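Local coordinates for SidF, inhibitor of growth family, member 3 (Legionella pneumophila subsp. pneumophila, PDB 4FYE), which probably acts as a phosphoinositide phosphatase that removes a phosphate from phosphatidylinositol phosphates, at residues 237-249 with 286-300. The protein carries 1 engineered substitution. Sequence-based numbering, arbitrary orientation.
Sequences SDLVLGNSSMARM and KKLAIKAVTLINQEE
Leu239 drops its forked end onto the helix at residues 286-300, its two methyls parting, CD2 onto Ala289 and Val293, CD1 onto the chain of Lys286. CD2 rests 3.8 Å from Ala289 CB, filling the shallow dip above that small residue, and also meets CG2 of Val293 one turn on. The other methyl, CD1, leans on the aliphatic shaft of Lys286, 3.9 Å from its CD. That lysine chain is bent at chi2, chi3 and chi4, which brings CD against the leucine while NZ is taken by the carbonyl of Asp278.

CG2 of Val293 is the bump shared by both leucines: besides Leu239, Leu241 packs against it, with Leu241 CD2 3.8 Å from Val293 CG2. CG2 of Ile296 is more loosely placed beyond. Here the chain comes closer to the helix, and at Gly242, 5.8 Å from Asn297 between CA atoms, hydrogen bonds replace methyl packing. Asn297 OD1 accepts Gly242 N at 3.2 Å, the donor tilted 23° from the carbonyl plane, and its ND2 is held by the carbonyl of Arg273.

Asn243 then folds its amide into the notch between Asn297 and Glu300, its plane turned 49° from the Asn297 amide. CG lies beside the backbone N (chi1 -77°), which brings ND2 down toward the helix for a weak hydrogen bond to Asn297 O. Glu300 rises to meet it as an extended arm, and OE2 receives Asn243 N at 2.9 Å through its syn lone pair; Gln214 is a second donor to that oxygen.

The arrangement is an irregular loop lying along a helix, apolar at one end and polar at the other. It joins the entry to edge-adjacent strand 247-254 of the six-stranded mixed sheet to helix 284-311 within the mixed alpha-beta phosphatase domain.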
ATOM      1  N   SER A 237      -9.503  19.112 -18.204  1.00130.71           N
ATOM      2  CA  SER A 237      -8.888  19.722 -17.019  1.00143.56           C
ATOM      3  C   SER A 237      -9.089  18.848 -15.760  1.00147.76           C
ATOM      4  O   SER A 237      -8.113  18.409 -15.130  1.00135.23           O
ATOM      5  CB  SER A 237      -9.425  21.153 -16.807  1.00145.61           C
ATOM      6  OG  SER A 237      -8.545  21.948 -16.023  1.00138.66           O
ATOM      7  N   ASP A 238     -10.355  18.579 -15.427  1.00146.62           N
ATOM      8  CA  ASP A 238     -10.740  17.805 -14.230  1.00135.68           C
ATOM      9  C   ASP A 238     -10.781  16.269 -14.453  1.00131.59           C
ATOM     10  O   ASP A 238     -10.472  15.777 -15.551  1.00124.82           O
ATOM     11  CB  ASP A 238     -12.094  18.329 -13.696  1.00129.37           C
ATOM     12  CG  ASP A 238     -13.294  17.998 -14.621  1.00125.05           C
ATOM     13  OD1 ASP A 238     -13.129  17.783 -15.849  1.00119.34           O
ATOM     14  OD2 ASP A 238     -14.426  17.963 -14.096  1.00111.40           O
ATOM     15  N   LEU A 239     -11.164  15.524 -13.413  1.00118.63           N
ATOM     16  CA  LEU A 239     -11.412  14.064 -13.517  1.00108.98           C
ATOM     17  C   LEU A 239     -10.441  13.293 -14.424  1.00 97.46           C
ATOM     18  O   LEU A 239     -10.839  12.746 -15.450  1.00 96.86           O
ATOM     19  CB  LEU A 239     -12.873  13.754 -13.916  1.00100.97           C
ATOM     20  CG  LEU A 239     -13.874  13.655 -12.764  1.00 98.43           C
ATOM     21  CD1 LEU A 239     -14.349  15.039 -12.369  1.00106.43           C
ATOM     22  CD2 LEU A 239     -15.073  12.780 -13.091  1.00 89.85           C
ATOM     23  N   VAL A 240      -9.174  13.263 -14.026  1.00 91.14           N
ATOM     24  CA  VAL A 240      -8.190  12.387 -14.635  1.00 88.36           C
ATOM     25  C   VAL A 240      -8.471  10.932 -14.223  1.00 86.47           C
ATOM     26  O   VAL A 240      -9.017  10.655 -13.133  1.00 78.60           O
ATOM     27  CB  VAL A 240      -6.753  12.766 -14.221  1.00 93.18           C
ATOM     28  CG1 VAL A 240      -5.771  12.402 -15.336  1.00 87.46           C
ATOM     29  CG2 VAL A 240      -6.664  14.258 -13.873  1.00 90.66           C
ATOM     30  N   LEU A 241      -8.118  10.012 -15.111  1.00 78.72           N
ATOM     31  CA  LEU A 241      -8.231   8.598 -14.798  1.00 73.98           C
ATOM     32  C   LEU A 241      -6.903   8.009 -14.393  1.00 72.80           C
ATOM     33  O   LEU A 241      -5.831   8.572 -14.699  1.00 66.07           O
ATOM     34  CB  LEU A 241      -8.723   7.821 -16.003  1.00 69.68           C
ATOM     35  CG  LEU A 241     -10.028   8.289 -16.620  1.00 73.34           C
ATOM     36  CD1 LEU A 241     -10.331   7.369 -17.802  1.00 72.43           C
ATOM     37  CD2 LEU A 241     -11.149   8.254 -15.593  1.00 65.76           C
ATOM     38  N   GLY A 242      -6.983   6.853 -13.727  1.00 69.55           N
ATOM     39  CA  GLY A 242      -5.799   6.151 -13.298  1.00 72.53           C
ATOM     40  C   GLY A 242      -5.538   6.238 -11.815  1.00 75.06           C
ATOM     41  O   GLY A 242      -5.876   7.231 -11.155  1.00 75.00           O
ATOM     42  N   ASN A 243      -4.966   5.157 -11.297  1.00 68.30           N
ATOM     43  CA  ASN A 243      -4.430   5.108  -9.937  1.00 80.49           C
ATOM     44  C   ASN A 243      -3.072   5.824  -9.747  1.00 79.31           C
ATOM     45  O   ASN A 243      -2.315   6.089 -10.698  1.00 73.99           O
ATOM     46  CB  ASN A 243      -4.304   3.643  -9.492  1.00 76.22           C
ATOM     47  CG  ASN A 243      -5.640   3.056  -9.112  1.00 75.12           C
ATOM     48  OD1 ASN A 243      -6.362   3.652  -8.315  1.00 75.78           O
ATOM     49  ND2 ASN A 243      -5.994   1.901  -9.697  1.00 71.23           N
ATOM     50  N   SER A 244      -2.753   6.146  -8.512  1.00 77.69           N
ATOM     51  CA  SER A 244      -1.404   6.616  -8.279  1.00 92.20           C
ATOM     52  C   SER A 244      -0.950   6.287  -6.881  1.00 84.15           C
ATOM     53  O   SER A 244      -1.743   5.856  -6.007  1.00 71.85           O
ATOM     54  CB  SER A 244      -1.159   8.110  -8.690  1.00 98.09           C
ATOM     55  OG  SER A 244      -1.967   9.037  -7.964  1.00 87.91           O
ATOM     56  N   SER A 245       0.357   6.470  -6.726  1.00 88.97           N
ATOM     57  CA  SER A 245       1.100   6.028  -5.566  1.00 94.16           C
ATOM     58  C   SER A 245       0.952   4.487  -5.367  1.00 84.78           C
ATOM     59  O   SER A 245       1.003   4.017  -4.222  1.00 95.54           O
ATOM     60  CB  SER A 245       0.709   6.893  -4.332  1.00 93.33           C
ATOM     61  OG  SER A 245       0.856   6.220  -3.082  1.00113.53           O
ATOM     62  N   MET A 246       0.765   3.711  -6.458  1.00 71.12           N
ATOM     63  CA  MET A 246       0.742   2.235  -6.305  1.00 54.75           C
ATOM     64  C   MET A 246       2.093   1.644  -6.505  1.00 47.55           C
ATOM     65  O   MET A 246       2.696   1.754  -7.566  1.00 51.85           O
ATOM     66  CB  MET A 246      -0.265   1.503  -7.190  1.00 55.88           C
ATOM     67  CG  MET A 246      -0.774   0.229  -6.556  1.00 51.63           C
ATOM     68  SD  MET A 246      -2.206  -0.446  -7.398  0.59 46.54           S
ATOM     69  CE  MET A 246      -2.230  -2.048  -6.594  1.00 44.20           C
ATOM     70  N   ALA A 247       2.569   0.986  -5.472  1.00 39.75           N
ATOM     71  CA  ALA A 247       3.824   0.304  -5.586  1.00 39.13           C
ATOM     72  C   ALA A 247       3.715  -1.104  -5.000  1.00 39.45           C
ATOM     73  O   ALA A 247       2.901  -1.368  -4.086  1.00 47.84           O
ATOM     74  CB  ALA A 247       4.900   1.098  -4.813  1.00 38.59           C
ATOM     75  N   ARG A 248       4.587  -1.967  -5.479  1.00 34.97           N
ATOM     76  CA  ARG A 248       4.654  -3.320  -5.050  1.00 37.90           C
ATOM     77  C   ARG A 248       5.716  -3.265  -3.952  1.00 38.97           C
ATOM     78  O   ARG A 248       6.839  -2.756  -4.159  1.00 41.20           O
ATOM     79  CB  ARG A 248       5.147  -4.192  -6.210  1.00 34.69           C
ATOM     80  CG  ARG A 248       5.386  -5.660  -5.844  1.00 34.15           C
ATOM     81  CD  ARG A 248       3.998  -6.404  -5.844  1.00 38.05           C
ATOM     82  NE  ARG A 248       4.265  -7.812  -5.759  1.00 38.89           N
ATOM     83  CZ  ARG A 248       4.525  -8.571  -6.816  1.00 41.98           C
ATOM     84  NH1 ARG A 248       4.455  -8.041  -8.027  1.00 43.92           N
ATOM     85  NH2 ARG A 248       4.850  -9.856  -6.652  1.00 41.08           N
ATOM     86  N   MET A 249       5.367  -3.798  -2.803  1.00 36.30           N
ATOM     87  CA  MET A 249       6.238  -3.785  -1.643  1.00 40.34           C
ATOM     88  C   MET A 249       6.777  -5.204  -1.372  1.00 44.00           C
ATOM     89  O   MET A 249       6.011  -6.144  -1.130  1.00 43.36           O
ATOM     90  CB  MET A 249       5.474  -3.300  -0.443  1.00 38.76           C
ATOM     91  CG  MET A 249       6.269  -3.300   0.837  1.00 51.90           C
ATOM     92  SD  MET A 249       5.490  -2.164   2.040  0.86 60.44           S
ATOM     93  CE  MET A 249       4.356  -3.332   2.735  1.00 53.94           C
ATOM     94  N   LYS A 286     -21.975  15.154 -11.084  1.00 91.38           N
ATOM     95  CA  LYS A 286     -20.559  15.109 -10.804  1.00 90.68           C
ATOM     96  C   LYS A 286     -20.186  14.001  -9.819  1.00 86.37           C
ATOM     97  O   LYS A 286     -19.146  13.382  -9.985  1.00 84.74           O
ATOM     98  CB  LYS A 286     -20.059  16.449 -10.305  1.00 92.60           C
ATOM     99  CG  LYS A 286     -18.603  16.438  -9.875  1.00 98.47           C
ATOM    100  CD  LYS A 286     -17.656  16.617 -11.052  1.00103.76           C
ATOM    101  CE  LYS A 286     -17.355  18.085 -11.312  1.00102.80           C
ATOM    102  NZ  LYS A 286     -16.519  18.628 -10.212  1.00106.60           N
ATOM    103  N   LYS A 287     -21.045  13.737  -8.836  1.00 86.34           N
ATOM    104  CA  LYS A 287     -20.797  12.676  -7.852  1.00 81.05           C
ATOM    105  C   LYS A 287     -20.898  11.308  -8.500  1.00 79.58           C
ATOM    106  O   LYS A 287     -20.097  10.403  -8.216  1.00 85.64           O
ATOM    107  CB  LYS A 287     -21.757  12.749  -6.671  1.00 77.35           C
ATOM    108  CG  LYS A 287     -21.378  13.805  -5.676  1.00 78.79           C
ATOM    109  CD  LYS A 287     -22.277  13.733  -4.467  1.00 83.74           C
ATOM    110  CE  LYS A 287     -21.971  14.891  -3.538  1.00 91.03           C
ATOM    111  NZ  LYS A 287     -23.180  15.247  -2.757  1.00 91.31           N
ATOM    112  N   LEU A 288     -21.877  11.137  -9.370  1.00 78.31           N
ATOM    113  CA  LEU A 288     -21.990   9.842 -10.029  1.00 76.13           C
ATOM    114  C   LEU A 288     -20.811   9.622 -10.971  1.00 68.91           C
ATOM    115  O   LEU A 288     -20.309   8.514 -11.077  1.00 69.48           O
ATOM    116  CB  LEU A 288     -23.320   9.695 -10.748  1.00 77.75           C
ATOM    117  CG  LEU A 288     -24.120   8.406 -10.578  1.00 75.28           C
ATOM    118  CD1 LEU A 288     -24.809   8.114 -11.899  1.00 77.32           C
ATOM    119  CD2 LEU A 288     -23.312   7.213 -10.120  1.00 75.12           C
ATOM    120  N   ALA A 289     -20.333  10.683 -11.601  1.00 65.65           N
ATOM    121  CA  ALA A 289     -19.128  10.620 -12.396  1.00 65.53           C
ATOM    122  C   ALA A 289     -17.937  10.066 -11.570  1.00 66.77           C
ATOM    123  O   ALA A 289     -17.183   9.153 -12.008  1.00 64.34           O
ATOM    124  CB  ALA A 289     -18.831  11.995 -12.944  1.00 64.94           C
ATOM    125  N   ILE A 290     -17.818  10.607 -10.358  1.00 68.93           N
ATOM    126  CA  ILE A 290     -16.768  10.252  -9.414  1.00 66.42           C
ATOM    127  C   ILE A 290     -16.898   8.797  -8.986  1.00 66.83           C
ATOM    128  O   ILE A 290     -15.887   8.076  -8.938  1.00 65.73           O
ATOM    129  CB  ILE A 290     -16.740  11.201  -8.197  1.00 65.13           C
ATOM    130  CG1 ILE A 290     -16.235  12.567  -8.648  1.00 66.93           C
ATOM    131  CG2 ILE A 290     -15.803  10.650  -7.122  1.00 60.53           C
ATOM    132  CD1 ILE A 290     -16.608  13.741  -7.740  1.00 66.84           C
ATOM    133  N   LYS A 291     -18.128   8.369  -8.684  1.00 63.73           N
ATOM    134  CA  LYS A 291     -18.407   6.945  -8.443  1.00 65.13           C
ATOM    135  C   LYS A 291     -17.959   6.046  -9.597  1.00 65.82           C
ATOM    136  O   LYS A 291     -17.538   4.919  -9.370  1.00 67.14           O
ATOM    137  CB  LYS A 291     -19.887   6.716  -8.183  1.00 66.24           C
ATOM    138  CG  LYS A 291     -20.209   6.275  -6.775  1.00 69.66           C
ATOM    139  CD  LYS A 291     -21.715   6.191  -6.499  1.00 75.28           C
ATOM    140  CE  LYS A 291     -22.228   7.454  -5.818  1.00 77.68           C
ATOM    141  NZ  LYS A 291     -23.563   7.254  -5.197  1.00 82.12           N
ATOM    142  N   ALA A 292     -18.071   6.541 -10.830  1.00 68.05           N
ATOM    143  CA  ALA A 292     -17.753   5.731 -12.005  1.00 69.48           C
ATOM    144  C   ALA A 292     -16.255   5.555 -12.169  1.00 70.25           C
ATOM    145  O   ALA A 292     -15.793   4.462 -12.563  1.00 59.65           O
ATOM    146  CB  ALA A 292     -18.325   6.337 -13.270  1.00 67.21           C
ATOM    147  N   VAL A 293     -15.522   6.649 -11.920  1.00 66.28           N
ATOM    148  CA  VAL A 293     -14.083   6.612 -12.051  1.00 63.37           C
ATOM    149  C   VAL A 293     -13.544   5.639 -11.029  1.00 61.57           C
ATOM    150  O   VAL A 293     -12.578   4.942 -11.282  1.00 63.68           O
ATOM    151  CB  VAL A 293     -13.483   7.975 -11.779  1.00 62.06           C
ATOM    152  CG1 VAL A 293     -11.999   7.877 -11.552  1.00 54.09           C
ATOM    153  CG2 VAL A 293     -13.806   8.889 -12.941  1.00 65.15           C
ATOM    154  N   THR A 294     -14.187   5.558  -9.879  1.00 57.73           N
ATOM    155  CA  THR A 294     -13.611   4.714  -8.911  1.00 54.26           C
ATOM    156  C   THR A 294     -13.786   3.272  -9.324  1.00 56.69           C
ATOM    157  O   THR A 294     -12.879   2.449  -9.076  1.00 51.08           O
ATOM    158  CB  THR A 294     -13.903   5.072  -7.404  1.00 61.35           C
ATOM    159  OG1 THR A 294     -14.541   3.996  -6.712  1.00 66.53           O
ATOM    160  CG2 THR A 294     -14.616   6.418  -7.177  1.00 52.82           C
ATOM    161  N   LEU A 295     -14.909   2.979 -10.014  1.00 53.33           N
ATOM    162  CA  LEU A 295     -15.132   1.682 -10.625  1.00 50.81           C
ATOM    163  C   LEU A 295     -14.105   1.421 -11.762  1.00 53.27           C
ATOM    164  O   LEU A 295     -13.443   0.387 -11.819  1.00 56.75           O
ATOM    165  CB  LEU A 295     -16.509   1.645 -11.222  1.00 56.23           C
ATOM    166  CG  LEU A 295     -17.431   0.435 -11.223  1.00 54.76           C
ATOM    167  CD1 LEU A 295     -17.930   0.270 -12.644  1.00 54.89           C
ATOM    168  CD2 LEU A 295     -16.808  -0.846 -10.742  1.00 51.59           C
ATOM    169  N   ILE A 296     -13.958   2.372 -12.657  1.00 52.18           N
ATOM    170  CA  ILE A 296     -12.927   2.333 -13.652  1.00 54.84           C
ATOM    171  C   ILE A 296     -11.522   1.994 -13.042  1.00 58.18           C
ATOM    172  O   ILE A 296     -10.873   0.984 -13.433  1.00 59.65           O
ATOM    173  CB  ILE A 296     -12.990   3.633 -14.462  1.00 57.43           C
ATOM    174  CG1 ILE A 296     -14.183   3.539 -15.444  1.00 59.37           C
ATOM    175  CG2 ILE A 296     -11.681   3.885 -15.179  1.00 59.31           C
ATOM    176  CD1 ILE A 296     -14.593   4.853 -16.082  1.00 59.77           C
ATOM    177  N   ASN A 297     -11.075   2.788 -12.072  1.00 54.97           N
ATOM    178  CA  ASN A 297      -9.870   2.474 -11.327  1.00 48.97           C
ATOM    179  C   ASN A 297      -9.924   1.156 -10.590  1.00 52.51           C
ATOM    180  O   ASN A 297      -8.907   0.462 -10.537  1.00 51.33           O
ATOM    181  CB  ASN A 297      -9.615   3.558 -10.351  1.00 49.48           C
ATOM    182  CG  ASN A 297      -9.235   4.836 -11.023  1.00 52.07           C
ATOM    183  OD1 ASN A 297      -8.963   4.883 -12.250  1.00 51.39           O
ATOM    184  ND2 ASN A 297      -9.183   5.900 -10.222  1.00 50.19           N
ATOM    185  N   GLN A 298     -11.090   0.772 -10.048  1.00 50.76           N
ATOM    186  CA  GLN A 298     -11.210  -0.589  -9.523  1.00 48.17           C
ATOM    187  C   GLN A 298     -10.842  -1.662 -10.584  1.00 47.32           C
ATOM    188  O   GLN A 298     -10.191  -2.639 -10.247  1.00 46.49           O
ATOM    189  CB  GLN A 298     -12.598  -0.890  -8.974  1.00 49.54           C
ATOM    190  CG  GLN A 298     -12.586  -2.184  -8.171  1.00 50.62           C
ATOM    191  CD  GLN A 298     -11.554  -2.179  -7.053  1.00 51.51           C
ATOM    192  OE1 GLN A 298     -11.325  -1.145  -6.434  1.00 52.81           O
ATOM    193  NE2 GLN A 298     -10.976  -3.349  -6.747  1.00 51.62           N
ATOM    194  N   GLU A 299     -11.234  -1.506 -11.850  1.00 47.92           N
ATOM    195  CA  GLU A 299     -10.791  -2.500 -12.803  1.00 50.92           C
ATOM    196  C   GLU A 299      -9.280  -2.511 -13.030  1.00 49.63           C
ATOM    197  O   GLU A 299      -8.686  -3.598 -13.095  1.00 52.57           O
ATOM    198  CB  GLU A 299     -11.684  -2.697 -14.065  1.00 58.13           C
ATOM    199  CG  GLU A 299     -11.706  -1.587 -15.116  1.00 68.52           C
ATOM    200  CD  GLU A 299     -12.343  -2.011 -16.461  1.00 69.46           C
ATOM    201  OE1 GLU A 299     -11.952  -1.452 -17.503  1.00 85.43           O
ATOM    202  OE2 GLU A 299     -13.235  -2.880 -16.530  1.00 70.82           O
ATOM    203  N   GLU A 300      -8.630  -1.353 -12.971  1.00 47.87           N
ATOM    204  CA  GLU A 300      -7.178  -1.306 -13.086  1.00 46.13           C
ATOM    205  C   GLU A 300      -6.543  -2.070 -11.952  1.00 48.64           C
ATOM    206  O   GLU A 300      -5.615  -2.842 -12.144  1.00 51.68           O
ATOM    207  CB  GLU A 300      -6.669   0.122 -13.129  1.00 46.84           C
ATOM    208  CG  GLU A 300      -5.154   0.287 -13.403  1.00 49.42           C
ATOM    209  CD  GLU A 300      -4.570   1.654 -12.967  1.00 60.12           C
ATOM    210  OE1 GLU A 300      -3.328   1.749 -12.743  1.00 75.99           O
ATOM    211  OE2 GLU A 300      -5.323   2.653 -12.807  1.00 55.88           O
TER